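Local coordinates for protein Keto/oxoacid ferredoxin oxidoreductase, gamma subunit (Geobacter sulfurreducens, PDB 3ON3) that is probably the gamma subunit of a 2-oxoacid:ferredoxin oxidoreductase, an enzyme that oxidatively decarboxylates oxoacids to acyl-CoA and passes the electrons to ferredoxin, at residues L74-T78 with Q79-D83; N123-R127 with E128-N132; V134-G137 with A138-L142; G144-K148 with E149-K153; S157-E161 with A162-L166. All coordinates share one frame; numbering follows the deposited sequence. Where two conformers were deposited one is given.

Contact 1. Residues L74-T78 with Q79-D83; sequences LLALT and QEACD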
loop_
_atom_site.group_PDB
_atom_site.type_symbol
_atom_site.label_atom_id
_atom_site.label_comp_id
_atom_site.label_asym_id
_atom_site.label_seq_id
_atom_site.Cartn_x
_atom_site.Cartn_y
_atom_site.Cartn_z
ATOM N N LEU B 74 -10.253 3.722 -14.629
ATOM C CA LEU B 74 -9.357 4.737 -14.091
ATOM C C LEU B 74 -10.074 5.776 -13.244
ATOM O O LEU B 74 -11.043 6.401 -13.679
ATOM C CB LEU B 74 -8.604 5.434 -15.223
ATOM C CG LEU B 74 -7.816 6.673 -14.784
ATOM C CD1 LEU B 74 -6.496 6.298 -14.061
ATOM C CD2 LEU B 74 -7.541 7.591 -15.963
ATOM N N LEU B 75 -9.580 5.962 -12.028
ATOM C CA LEU B 75 -10.050 7.054 -11.204
ATOM C C LEU B 75 -9.090 8.218 -11.349
ATOM O O LEU B 75 -7.895 8.024 -11.276
ATOM C CB LEU B 75 -10.091 6.638 -9.740
ATOM C CG LEU B 75 -10.276 7.861 -8.839
ATOM C CD1 LEU B 75 -11.704 8.395 -8.949
ATOM C CD2 LEU B 75 -9.929 7.536 -7.391
ATOM N N ALA B 76 -9.622 9.419 -11.548
ATOM C CA ALA B 76 -8.821 10.640 -11.544
ATOM C C ALA B 76 -9.479 11.708 -10.672
ATOM O O ALA B 76 -10.532 12.241 -11.012
ATOM C CB ALA B 76 -8.615 11.164 -12.971
ATOM N N LEU B 77 -8.848 12.029 -9.550
ATOM C CA LEU B 77 -9.410 13.017 -8.636
ATOM C C LEU B 77 -8.989 14.451 -8.995
ATOM O O LEU B 77 -9.578 15.422 -8.507
ATOM C CB LEU B 77 -9.037 12.678 -7.183
ATOM C CG LEU B 77 -9.766 11.484 -6.543
ATOM C CD1 LEU B 77 -9.218 11.188 -5.145
ATOM C CD2 LEU B 77 -11.288 11.709 -6.504
ATOM N N THR B 78 -7.974 14.572 -9.853
ATOM C CA THR B 78 -7.489 15.877 -10.322
ATOM C C THR B 78 -7.360 15.923 -11.842
ATOM O O THR B 78 -7.146 14.893 -12.481
ATOM C CB THR B 78 -6.097 16.226 -9.735
ATOM O OG1 THR B 78 -5.099 15.392 -10.339
ATOM C CG2 THR B 78 -6.074 16.052 -8.217
ATOM N N GLN B 79 -7.492 17.122 -12.405
ATOM C CA GLN B 79 -7.297 17.379 -13.846
ATOM C C GLN B 79 -5.955 16.852 -14.351
ATOM O O GLN B 79 -5.866 16.198 -15.391
ATOM C CB GLN B 79 -7.387 18.885 -14.130
ATOM C CG GLN B 79 -7.387 19.252 -15.613
ATOM C CD GLN B 79 -8.604 18.714 -16.337
ATOM O OE1 GLN B 79 -9.726 19.143 -16.087
ATOM N NE2 GLN B 79 -8.386 17.768 -17.241
ATOM N N GLU B 80 -4.919 17.174 -13.591
ATOM C CA GLU B 80 -3.565 16.648 -13.760
ATOM C C GLU B 80 -3.499 15.126 -13.928
ATOM O O GLU B 80 -2.869 14.623 -14.851
ATOM C CB GLU B 80 -2.716 17.065 -12.556
ATOM C CG GLU B 80 -2.455 18.578 -12.451
ATOM C CD GLU B 80 -3.734 19.441 -12.440
ATOM O OE1 GLU B 80 -4.815 18.954 -12.019
ATOM O OE2 GLU B 80 -3.648 20.623 -12.855
ATOM N N ALA B 81 -4.156 14.401 -13.030
ATOM C CA ALA B 81 -4.209 12.945 -13.102
ATOM C C ALA B 81 -4.897 12.488 -14.382
ATOM O O ALA B 81 -4.452 11.561 -15.062
ATOM C CB ALA B 81 -4.939 12.397 -11.892
ATOM N N CYS B 82 -5.997 13.154 -14.700
ATOM C CA CYS B 82 -6.787 12.808 -15.863
ATOM C C CYS B 82 -5.993 13.069 -17.144
ATOM O O CYS B 82 -5.940 12.228 -18.047
ATOM C CB CYS B 82 -8.076 13.624 -15.860
ATOM S SG CYS B 82 -9.231 13.130 -17.114
ATOM N N ASP B 83 -5.385 14.249 -17.214
ATOM C CA ASP B 83 -4.507 14.602 -18.328
ATOM C C ASP B 83 -3.395 13.572 -18.497
ATOM O O ASP B 83 -3.194 13.017 -19.577
ATOM C CB ASP B 83 -3.883 15.972 -18.083
ATOM C CG ASP B 83 -4.903 17.085 -18.089
ATOM O OD1 ASP B 83 -6.063 16.826 -18.466
ATOM O OD2 ASP B 83 -4.542 18.221 -17.718
#
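The methyl group of Ala-76 lies against the first turn of the following helix, with its CB 3.8 Å from CB of Cys-82 and 4.0 Å from CB of Ala-81. The two segments form the junction between strand 71-76 of the central mixed sheet and helix 79-85, and Thr-78 serves as the N-cap of that helix. The link is short: Leu-77 and Thr-78 alone separate the last strand residue from the first helical one, which brings Ala-76 back beside Cys-82.

Thr-78 ties the turn together with both its oxygens, the side-chain OG1 and the carbonyl O. Its OG1 accepts from the backbone N of Ala-81 at 3.0 Å, with an N-H...O angle of 158°, so one of the amides at the start of the helix that lack a partner in a preceding turn is satisfied by a side chain. A chi1 of 71° places OG1 between the backbone N and the carbonyl carbon, the rotation that aims it at this amide; OG1 then also rests 3.4 Å from CB of Ala-81. The carbonyl O of the same threonine accepts from Cys-82 N, the donor lying in the carbonyl plane. Ala-76 and Ala-81 both pack on Ser-11 of strand 6-12, while Thr-78 touches Gln-16 in the loop beyond that strand.

Directly after the cap, the bent chain of Gln-79 reaches Asp-83, one turn further on, and also Lys-104 O. Its NE2 gives a hydrogen bond of 2.8 Å to OD1 of Asp-83, arriving on the syn side of the carboxylate but 33° out of its plane.

Contact 2. Residues N123-R127 with E128-N132; sequences NDVGR and EIVAN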
loop_
_atom_site.group_PDB
_atom_site.type_symbol
_atom_site.label_atom_id
_atom_site.label_comp_id
_atom_site.label_asym_id
_atom_site.label_seq_id
_atom_site.Cartn_x
_atom_site.Cartn_y
_atom_site.Cartn_z
ATOM N N ASN B 123 -18.679 17.340 2.591
ATOM C CA ASN B 123 -19.925 17.955 3.060
ATOM C C ASN B 123 -21.016 16.985 3.510
ATOM O O ASN B 123 -21.729 17.249 4.470
ATOM C CB ASN B 123 -20.481 18.905 1.997
ATOM C CG ASN B 123 -19.733 20.221 1.954
ATOM O OD1 ASN B 123 -19.706 20.965 2.937
ATOM N ND2 ASN B 123 -19.120 20.516 0.817
ATOM N N ASP B 124 -21.149 15.871 2.807
ATOM C CA ASP B 124 -22.188 14.898 3.128
ATOM C C ASP B 124 -21.767 14.011 4.294
ATOM O O ASP B 124 -22.499 13.879 5.268
ATOM C CB ASP B 124 -22.526 14.048 1.901
ATOM C CG ASP B 124 -22.952 14.889 0.714
ATOM O OD1 ASP B 124 -23.098 16.114 0.886
ATOM O OD2 ASP B 124 -23.141 14.334 -0.388
ATOM N N VAL B 125 -20.580 13.420 4.193
ATOM C CA VAL B 125 -20.051 12.581 5.254
ATOM C C VAL B 125 -19.499 13.448 6.385
ATOM O O VAL B 125 -19.562 13.074 7.556
ATOM C CB VAL B 125 -18.934 11.671 4.730
ATOM C CG1 VAL B 125 -18.324 10.860 5.870
ATOM C CG2 VAL B 125 -19.467 10.763 3.649
ATOM N N GLY B 126 -18.965 14.611 6.032
ATOM C CA GLY B 126 -18.349 15.488 7.010
ATOM C C GLY B 126 -16.913 15.137 7.377
ATOM O O GLY B 126 -16.426 15.552 8.430
ATOM N N ARG B 127 -16.232 14.377 6.520
ATOM C CA ARG B 127 -14.803 14.102 6.707
ATOM C C ARG B 127 -14.032 14.036 5.382
ATOM O O ARG B 127 -13.881 12.970 4.775
ATOM C CB ARG B 127 -14.601 12.818 7.507
ATOM C CG ARG B 127 -13.178 12.602 7.956
ATOM C CD ARG B 127 -13.070 11.423 8.916
ATOM N NE ARG B 127 -11.807 11.447 9.652
ATOM C CZ ARG B 127 -11.483 12.385 10.537
ATOM N NH1 ARG B 127 -12.330 13.380 10.791
ATOM N NH2 ARG B 127 -10.314 12.331 11.164
ATOM N N GLU B 128 -13.537 15.193 4.953
ATOM C CA GLU B 128 -12.857 15.339 3.670
ATOM C C GLU B 128 -11.859 14.211 3.339
ATOM O O GLU B 128 -11.844 13.699 2.223
ATOM C CB GLU B 128 -12.145 16.700 3.627
ATOM C CG GLU B 128 -11.833 17.219 2.239
ATOM C CD GLU B 128 -11.071 18.539 2.271
ATOM O OE1 GLU B 128 -11.004 19.213 1.221
ATOM O OE2 GLU B 128 -10.535 18.898 3.345
ATOM N N ILE B 129 -11.021 13.833 4.298
ATOM C CA ILE B 129 -9.984 12.836 4.042
ATOM C C ILE B 129 -10.472 11.476 3.560
ATOM O O ILE B 129 -9.672 10.668 3.079
ATOM C CB ILE B 129 -9.100 12.581 5.284
ATOM C CG1 ILE B 129 -9.969 12.235 6.491
ATOM C CG2 ILE B 129 -8.198 13.774 5.564
ATOM C CD1 ILE B 129 -9.181 12.069 7.777
ATOM N N VAL B 130 -11.763 11.191 3.696
ATOM C CA VAL B 130 -12.216 9.871 3.286
ATOM C C VAL B 130 -12.735 9.887 1.860
ATOM O O VAL B 130 -13.437 8.964 1.430
ATOM C CB VAL B 130 -13.192 9.212 4.299
ATOM C CG1 VAL B 130 -12.485 9.036 5.670
ATOM C CG2 VAL B 130 -14.499 10.000 4.422
ATOM N N ALA B 131 -12.344 10.923 1.116
ATOM C CA ALA B 131 -12.755 11.053 -0.285
ATOM C C ALA B 131 -12.350 9.822 -1.078
ATOM O O ALA B 131 -13.090 9.369 -1.945
ATOM C CB ALA B 131 -12.192 12.321 -0.908
ATOM N N ASN B 132 -11.186 9.264 -0.754
ATOM C CA ASN B 132 -10.741 8.013 -1.366
ATOM C C ASN B 132 -11.689 6.839 -1.119
ATOM O O ASN B 132 -11.736 5.918 -1.921
ATOM C CB ASN B 132 -9.332 7.646 -0.894
ATOM C CG ASN B 132 -9.245 7.452 0.613
ATOM O OD1 ASN B 132 -9.984 8.070 1.388
ATOM N ND2 ASN B 132 -8.338 6.587 1.035
#
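Ile-129 lays its terminal methyl over one face of the Arg-127 guanidinium group: CD1 is 3.3 Å from NE and 3.6 Å from CZ of the arginine. Nearer the backbone, CG1 of Ile-129 meets CG of Arg-127 at 3.5 Å. The arginine chain runs extended from CG to NE, while Ile-129 has its CG1 turned between its own N and carbonyl carbon (chi1 53°), which directs the ethyl branch onto the arginine. Val-130 also meets the arginine; the two side chains cross at about a right angle, CG1 of Val-130 lying 4.1 Å from CD of Arg-127.

Behind these side chains the backbone closes a turn: Val-130 N donates to Arg-127 O at 3.0 Å, almost straight at 171°, though the donor sits 31° off the carbonyl plane. The turn belongs to the connection between helix 117-125 and helix 131-143: Gly-126, with positive phi, leaves the first helix, and Val-130 takes the N-cap position of the second. CG1 of Val-125 reaches CG2 of Val-130 at 4.2 Å.

Farther out, Val-125 and Val-130 both pack on Ala-170 of helix 164-181, and Arg-127 makes a cation-pi contact with Phe-163.

Contact 3. Residues V134-G137 with A138-L142; sequences VALG and AMVAL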
loop_
_atom_site.group_PDB
_atom_site.type_symbol
_atom_site.label_atom_id
_atom_site.label_comp_id
_atom_site.label_asym_id
_atom_site.label_seq_id
_atom_site.Cartn_x
_atom_site.Cartn_y
_atom_site.Cartn_z
ATOM N N VAL B 134 -15.092 7.239 -0.618
ATOM C CA VAL B 134 -16.133 7.581 -1.582
ATOM C C VAL B 134 -15.826 7.057 -2.984
ATOM O O VAL B 134 -16.659 6.402 -3.605
ATOM C CB VAL B 134 -16.356 9.073 -1.670
ATOM C CG1 VAL B 134 -17.530 9.366 -2.632
ATOM C CG2 VAL B 134 -16.630 9.645 -0.296
ATOM N N ALA B 135 -14.618 7.325 -3.467
ATOM C CA ALA B 135 -14.229 6.941 -4.821
ATOM C C ALA B 135 -14.200 5.420 -4.960
ATOM O O ALA B 135 -14.491 4.863 -6.012
ATOM C CB ALA B 135 -12.865 7.532 -5.155
ATOM N N LEU B 136 -13.836 4.760 -3.875
ATOM C CA LEU B 136 -13.713 3.314 -3.847
ATOM C C LEU B 136 -15.099 2.678 -3.949
ATOM O O LEU B 136 -15.293 1.690 -4.669
ATOM C CB LEU B 136 -13.011 2.904 -2.554
ATOM C CG LEU B 136 -12.575 1.466 -2.299
ATOM C CD1 LEU B 136 -13.789 0.588 -1.946
ATOM C CD2 LEU B 136 -11.782 0.918 -3.481
ATOM N N GLY B 137 -16.060 3.256 -3.237
ATOM C CA GLY B 137 -17.456 2.835 -3.346
ATOM C C GLY B 137 -17.941 3.047 -4.772
ATOM O O GLY B 137 -18.611 2.192 -5.375
ATOM N N ALA B 138 -17.571 4.189 -5.332
ATOM C CA ALA B 138 -17.952 4.490 -6.712
ATOM C C ALA B 138 -17.338 3.489 -7.689
ATOM O O ALA B 138 -18.028 3.010 -8.588
ATOM C CB ALA B 138 -17.575 5.904 -7.076
HETATM N N MSE B 139 -16.057 3.168 -7.497
HETATM C CA MSE B 139 -15.324 2.275 -8.395
HETATM C C MSE B 139 -15.868 0.857 -8.357
HETATM O O MSE B 139 -15.831 0.148 -9.361
HETATM C CB MSE B 139 -13.833 2.221 -8.020
HETATM C CG MSE B 139 -12.940 3.042 -8.894
HETATM SE SE MSE B 139 -13.088 2.694 -10.825
HETATM C CE MSE B 139 -12.900 4.556 -11.253
ATOM N N VAL B 140 -16.324 0.437 -7.181
ATOM C CA VAL B 140 -16.924 -0.890 -7.003
ATOM C C VAL B 140 -18.256 -0.939 -7.744
ATOM O O VAL B 140 -18.515 -1.876 -8.496
ATOM C CB VAL B 140 -17.098 -1.242 -5.488
ATOM C CG1 VAL B 140 -17.912 -2.537 -5.279
ATOM C CG2 VAL B 140 -15.709 -1.338 -4.786
ATOM N N ALA B 141 -19.098 0.073 -7.521
ATOM C CA ALA B 141 -20.359 0.202 -8.257
ATOM C C ALA B 141 -20.159 0.097 -9.774
ATOM O O ALA B 141 -20.807 -0.723 -10.426
ATOM C CB ALA B 141 -21.073 1.504 -7.908
ATOM N N LEU B 142 -19.230 0.887 -10.319
ATOM C CA LEU B 142 -19.034 0.963 -11.776
ATOM C C LEU B 142 -18.366 -0.249 -12.440
ATOM O O LEU B 142 -18.695 -0.589 -13.559
ATOM C CB LEU B 142 -18.272 2.241 -12.169
ATOM C CG LEU B 142 -18.906 3.588 -11.822
ATOM C CD1 LEU B 142 -17.919 4.712 -12.062
ATOM C CD2 LEU B 142 -20.225 3.833 -12.610
#
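Helix 131-143, which packs against the central sheet, continues through both segments, and Leu-136 and Val-140 meet on it one turn apart; most of the residues that touch here are buried. CD1 of Leu-136 touches CG2 of Val-140 at 3.9 Å. The leucine CG stands opposite its backbone N (chi1 -172°), from where CD1 reaches the valine, the two side chains crossing at a slant. The same valine methyl lies 3.1 Å from the carbonyl O of Leu-136, so this side of the turn is closely packed.

Four successive i to i+4 backbone bonds make the alpha-helical ladder: Ala-138 N to Val-134 O, Met-139 N to Ala-135 O, Val-140 N to Leu-136 O and Ala-141 N to Gly-137 O. The last is nearly straight, at 173°. Gly-137 follows the same helical course without a side chain. CB of Ala-138 settles 3.4 Å from the carbonyl O of Ala-135, and CB of Met-139, a selenomethionine here, is equally distant from that oxygen.

The helix is packed on several sides. Ala-138 and Met-139 rest on Leu-96 of strand 93-98, whereas Leu-136 and Val-140 pack on Met-25 of helix 18-32. Val-134 and Ala-141 contact helix 164-181, and Val-134 and Ala-135 also meet Ile-117 of helix 117-125.

Contact 4. Residues G144-K148 with E149-K153; sequences GVVSK and EAAEK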
loop_
_atom_site.group_PDB
_atom_site.type_symbol
_atom_site.label_atom_id
_atom_site.label_comp_id
_atom_site.label_asym_id
_atom_site.label_seq_id
_atom_site.Cartn_x
_atom_site.Cartn_y
_atom_site.Cartn_z
ATOM N N GLY B 144 -17.967 -3.514 -11.028
ATOM C CA GLY B 144 -18.446 -4.805 -10.578
ATOM C C GLY B 144 -17.323 -5.823 -10.458
ATOM O O GLY B 144 -17.562 -7.005 -10.573
ATOM N N VAL B 145 -16.094 -5.373 -10.223
ATOM C CA VAL B 145 -14.973 -6.312 -10.194
ATOM C C VAL B 145 -14.984 -7.168 -8.915
ATOM O O VAL B 145 -14.590 -8.340 -8.937
ATOM C CB VAL B 145 -13.585 -5.612 -10.428
ATOM C CG1 VAL B 145 -13.175 -4.758 -9.235
ATOM C CG2 VAL B 145 -12.521 -6.638 -10.722
ATOM N N VAL B 146 -15.451 -6.580 -7.812
ATOM C CA VAL B 146 -15.608 -7.299 -6.544
ATOM C C VAL B 146 -17.029 -7.103 -6.033
ATOM O O VAL B 146 -17.676 -6.110 -6.387
ATOM C CB VAL B 146 -14.618 -6.796 -5.469
ATOM C CG1 VAL B 146 -13.176 -7.098 -5.887
ATOM C CG2 VAL B 146 -14.787 -5.287 -5.202
ATOM N N SER B 147 -17.516 -8.030 -5.202
ATOM C CA SER B 147 -18.841 -7.870 -4.607
ATOM C C SER B 147 -18.825 -6.654 -3.698
ATOM O O SER B 147 -17.777 -6.276 -3.174
ATOM C CB SER B 147 -19.262 -9.119 -3.815
ATOM O OG SER B 147 -18.358 -9.376 -2.742
ATOM N N LYS B 148 -19.989 -6.043 -3.522
ATOM C CA LYS B 148 -20.127 -4.926 -2.604
ATOM C C LYS B 148 -19.734 -5.379 -1.196
ATOM O O LYS B 148 -19.092 -4.631 -0.457
ATOM C CB LYS B 148 -21.564 -4.380 -2.624
ATOM C CG LYS B 148 -21.803 -3.187 -1.681
ATOM C CD LYS B 148 -23.309 -2.870 -1.502
ATOM C CE LYS B 148 -23.532 -1.530 -0.791
ATOM N NZ LYS B 148 -24.950 -1.358 -0.277
ATOM N N GLU B 149 -20.099 -6.613 -0.841
ATOM C CA GLU B 149 -19.743 -7.154 0.467
ATOM C C GLU B 149 -18.224 -7.251 0.672
ATOM O O GLU B 149 -17.719 -6.855 1.728
ATOM C CB GLU B 149 -20.433 -8.511 0.751
ATOM C CG GLU B 149 -19.961 -9.175 2.057
ATOM C CD GLU B 149 -20.580 -10.554 2.358
ATOM O OE1 GLU B 149 -21.330 -11.111 1.530
ATOM O OE2 GLU B 149 -20.303 -11.090 3.454
ATOM N N ALA B 150 -17.514 -7.773 -0.330
ATOM C CA ALA B 150 -16.052 -7.903 -0.286
ATOM C C ALA B 150 -15.399 -6.555 -0.034
ATOM O O ALA B 150 -14.526 -6.409 0.825
ATOM C CB ALA B 150 -15.521 -8.493 -1.597
ATOM N N ALA B 151 -15.829 -5.565 -0.800
ATOM C CA ALA B 151 -15.259 -4.230 -0.713
ATOM C C ALA B 151 -15.578 -3.578 0.619
ATOM O O ALA B 151 -14.723 -2.906 1.218
ATOM C CB ALA B 151 -15.747 -3.343 -1.893
ATOM N N GLU B 152 -16.813 -3.759 1.080
ATOM C CA GLU B 152 -17.222 -3.191 2.356
ATOM C C GLU B 152 -16.362 -3.757 3.501
ATOM O O GLU B 152 -15.900 -3.015 4.366
ATOM C CB GLU B 152 -18.698 -3.479 2.653
ATOM C CG GLU B 152 -19.194 -2.687 3.866
ATOM C CD GLU B 152 -20.582 -3.078 4.357
ATOM O OE1 GLU B 152 -21.144 -4.107 3.906
ATOM O OE2 GLU B 152 -21.100 -2.343 5.220
ATOM N N LYS B 153 -16.189 -5.077 3.514
ATOM C CA LYS B 153 -15.375 -5.747 4.531
ATOM C C LYS B 153 -13.945 -5.243 4.472
ATOM O O LYS B 153 -13.374 -4.883 5.500
ATOM C CB LYS B 153 -15.392 -7.263 4.351
ATOM C CG LYS B 153 -16.685 -7.946 4.802
ATOM C CD LYS B 153 -16.489 -9.440 4.895
ATOM C CE LYS B 153 -17.735 -10.142 5.375
ATOM N NZ LYS B 153 -17.486 -11.593 5.604
#
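The backbone leaves helix 131-143 at Gly-144 with positive phi, runs extended through Val-146 and Ser-147, and turns into helix 148-157, where Ala-151 N donates to Ser-147 O and Glu-152 N to Lys-148 O. Ser-147 is the N-cap. Its OG accepts from Ala-150 N at 3.0 Å with an N-H...O angle of 155°, and also touches CB of Ala-150 at 3.2 Å. With chi1 at 61° the hydroxyl lies between the serine's own N and carbonyl carbon, the rotation that brings OG within bonding distance of Ala-150 N.

Just before the cap, Val-146 supplies the apolar part of the contact: its CG2 sits 4.0 Å from CB of Ala-151, and its CB is 4.3 Å from CB of Ala-150. The valine also packs on Met-25 and Ala-29 of helix 18-32.

Lys-148 and Glu-152 are one turn apart, but their charged ends go to separate partners on helix 164-181. NZ of Lys-148 bonds to Gln-172, and the lysine makes a cation-pi contact with Phe-175, while Glu-152 forms a salt bridge with Arg-168. Within helix 148-157, Glu-149 OE2 and Lys-153 NZ are paired in a salt bridge at 3.6 Å.

The arrangement is a serine side-chain N-cap accompanied by a hydrophobic staple, Val-146 with Ala-151, at the start of helix 148-157.

Contact 5. Residues S157-E161 with A162-L166; sequences SRVPE and AFVEL. With SO4 (sulfate ion), chain C.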
loop_
_atom_site.group_PDB
_atom_site.type_symbol
_atom_site.label_atom_id
_atom_site.label_comp_id
_atom_site.label_asym_id
_atom_site.label_seq_id
_atom_site.Cartn_x
_atom_site.Cartn_y
_atom_site.Cartn_z
ATOM N N SER B 157 -12.102 -2.962 7.484
ATOM C CA SER B 157 -11.001 -3.589 8.199
ATOM C C SER B 157 -9.750 -2.702 8.202
ATOM O O SER B 157 -8.823 -2.927 8.989
ATOM C CB SER B 157 -10.681 -4.956 7.597
ATOM O OG SER B 157 -11.845 -5.757 7.556
ATOM N N ARG B 158 -9.737 -1.687 7.341
ATOM C CA ARG B 158 -8.603 -0.761 7.246
ATOM C C ARG B 158 -8.931 0.618 7.825
ATOM O O ARG B 158 -8.349 1.620 7.445
ATOM C CB ARG B 158 -8.168 -0.621 5.784
ATOM C CG ARG B 158 -7.589 -1.894 5.204
ATOM C CD ARG B 158 -6.097 -1.797 5.220
ATOM N NE ARG B 158 -5.406 -3.031 4.881
ATOM C CZ ARG B 158 -4.187 -3.310 5.331
ATOM N NH1 ARG B 158 -3.583 -2.448 6.136
ATOM N NH2 ARG B 158 -3.581 -4.436 4.997
ATOM N N VAL B 159 -9.844 0.660 8.776
ATOM C CA VAL B 159 -10.358 1.915 9.280
ATOM C C VAL B 159 -10.430 1.785 10.800
ATOM O O VAL B 159 -10.615 0.694 11.315
ATOM C CB VAL B 159 -11.766 2.171 8.649
ATOM C CG1 VAL B 159 -12.738 2.806 9.633
ATOM C CG2 VAL B 159 -11.651 2.956 7.325
ATOM N N PRO B 160 -10.261 2.898 11.524
ATOM C CA PRO B 160 -10.316 2.853 12.987
ATOM C C PRO B 160 -11.754 2.717 13.456
ATOM O O PRO B 160 -12.665 3.254 12.812
ATOM C CB PRO B 160 -9.780 4.230 13.415
ATOM C CG PRO B 160 -9.234 4.869 12.165
ATOM C CD PRO B 160 -9.976 4.252 11.023
ATOM N N GLU B 161 -11.939 2.026 14.575
ATOM C CA GLU B 161 -13.242 1.791 15.153
ATOM C C GLU B 161 -13.985 3.087 15.383
ATOM O O GLU B 161 -15.207 3.141 15.250
ATOM C CB GLU B 161 -13.114 1.042 16.482
ATOM C CG GLU B 161 -14.481 0.729 17.110
ATOM C CD GLU B 161 -14.400 -0.159 18.346
ATOM O OE1 GLU B 161 -13.663 -1.161 18.317
ATOM O OE2 GLU B 161 -15.088 0.138 19.346
ATOM N N ALA B 162 -13.249 4.134 15.736
ATOM C CA ALA B 162 -13.868 5.424 16.012
ATOM C C ALA B 162 -14.435 6.108 14.753
ATOM O O ALA B 162 -15.298 6.976 14.849
ATOM C CB ALA B 162 -12.896 6.338 16.728
ATOM N N PHE B 163 -13.979 5.705 13.576
ATOM C CA PHE B 163 -14.427 6.388 12.369
ATOM C C PHE B 163 -15.232 5.452 11.491
ATOM O O PHE B 163 -15.491 5.740 10.320
ATOM C CB PHE B 163 -13.243 6.982 11.589
ATOM C CG PHE B 163 -12.548 8.114 12.307
ATOM C CD1 PHE B 163 -11.207 8.032 12.622
ATOM C CD2 PHE B 163 -13.246 9.254 12.668
ATOM C CE1 PHE B 163 -10.568 9.067 13.290
ATOM C CE2 PHE B 163 -12.615 10.292 13.328
ATOM C CZ PHE B 163 -11.271 10.196 13.642
ATOM N N VAL B 164 -15.637 4.334 12.080
ATOM C CA VAL B 164 -16.205 3.245 11.301
ATOM C C VAL B 164 -17.548 3.638 10.636
ATOM O O VAL B 164 -17.760 3.357 9.472
ATOM C CB VAL B 164 -16.249 1.911 12.117
ATOM C CG1 VAL B 164 -17.376 1.922 13.133
ATOM C CG2 VAL B 164 -16.328 0.720 11.178
ATOM N N GLU B 165 -18.426 4.316 11.368
ATOM C CA GLU B 165 -19.659 4.860 10.789
ATOM C C GLU B 165 -19.435 5.783 9.584
ATOM O O GLU B 165 -20.075 5.617 8.544
ATOM C CB GLU B 165 -20.485 5.589 11.856
ATOM C CG GLU B 165 -20.881 4.712 13.046
ATOM C CD GLU B 165 -19.882 4.742 14.210
ATOM O OE1 GLU B 165 -18.694 5.100 14.016
ATOM O OE2 GLU B 165 -20.301 4.397 15.333
ATOM N N LEU B 166 -18.521 6.744 9.717
ATOM C CA LEU B 166 -18.219 7.692 8.632
ATOM C C LEU B 166 -17.684 7.009 7.366
ATOM O O LEU B 166 -18.047 7.365 6.270
ATOM C CB LEU B 166 -17.222 8.762 9.102
ATOM C CG LEU B 166 -17.754 9.873 10.010
ATOM C CD1 LEU B 166 -18.896 9.371 10.889
ATOM C CD2 LEU B 166 -16.637 10.444 10.868
HETATM S S SO4 C . -0.549 -4.445 7.129
HETATM O O1 SO4 C . -0.674 -3.030 6.814
HETATM O O2 SO4 C . 0.026 -4.575 8.455
HETATM O O3 SO4 C . -1.884 -5.040 7.117
HETATM O O4 SO4 C . 0.280 -5.155 6.161
#
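Pro-160 meets the Phe-163 ring at its edge, CG of the proline lying in the ring plane 3.8 Å from CD1. The other flat group, the guanidinium of Arg-158, is likewise approached at its edge, with the sulfur of a sulfate ion in its plane. NH1 donates to sulfate O1 at 3.0 Å and nearly straight (169°); NH2 donates to O3 at 2.8 Å along a more bent path (135°), and a weak third bond joins NH1 to O3. NH2 of the arginine also forms a salt bridge with Glu-27. Gly-17 N of the second subunit bonds to the same sulfate, probably a guest from the crystallisation liquor, so the anion bridges the two chains; Arg-158 additionally packs on Ile-19 of that subunit.

These residues lie on the surface connection from helix 148-157 to helix 164-181, whose N-cap position is taken by Phe-163. The carbonyl O of Pro-160 accepts from Phe-163 N at 2.9 Å, with the donor well above the carbonyl plane, and a weak bond runs from Val-164 N to Glu-161 O.

CG1 of Val-159 approaches CA of Val-164 at 3.9 Å. CG1 of Val-164, set between its backbone N and carbonyl carbon by a chi1 of 76°, touches Glu-161 O at 3.3 Å.

Contact 3 lies nearest the centre of the chain and meets two of the others. Towards the sheet it touches contact 1, where the selenomethionine Met-139 CE is 3.6 Å from Leu-74 O; towards the next helix it touches contact 4, with Val-140 CG2 3.5 Å from Ala-151 CB. Contacts 2 and 3 share helix 131-143, their centres about 14 Å apart. Contact 2 joins contact 5 through Arg-127 NH2, 3.4 Å from Phe-163 CZ. Contacts 1 and 5 lie on opposite sides of the chain's centre, about 27 Å between centres. The sulfate belongs to contact 5, at the interface with the second subunit.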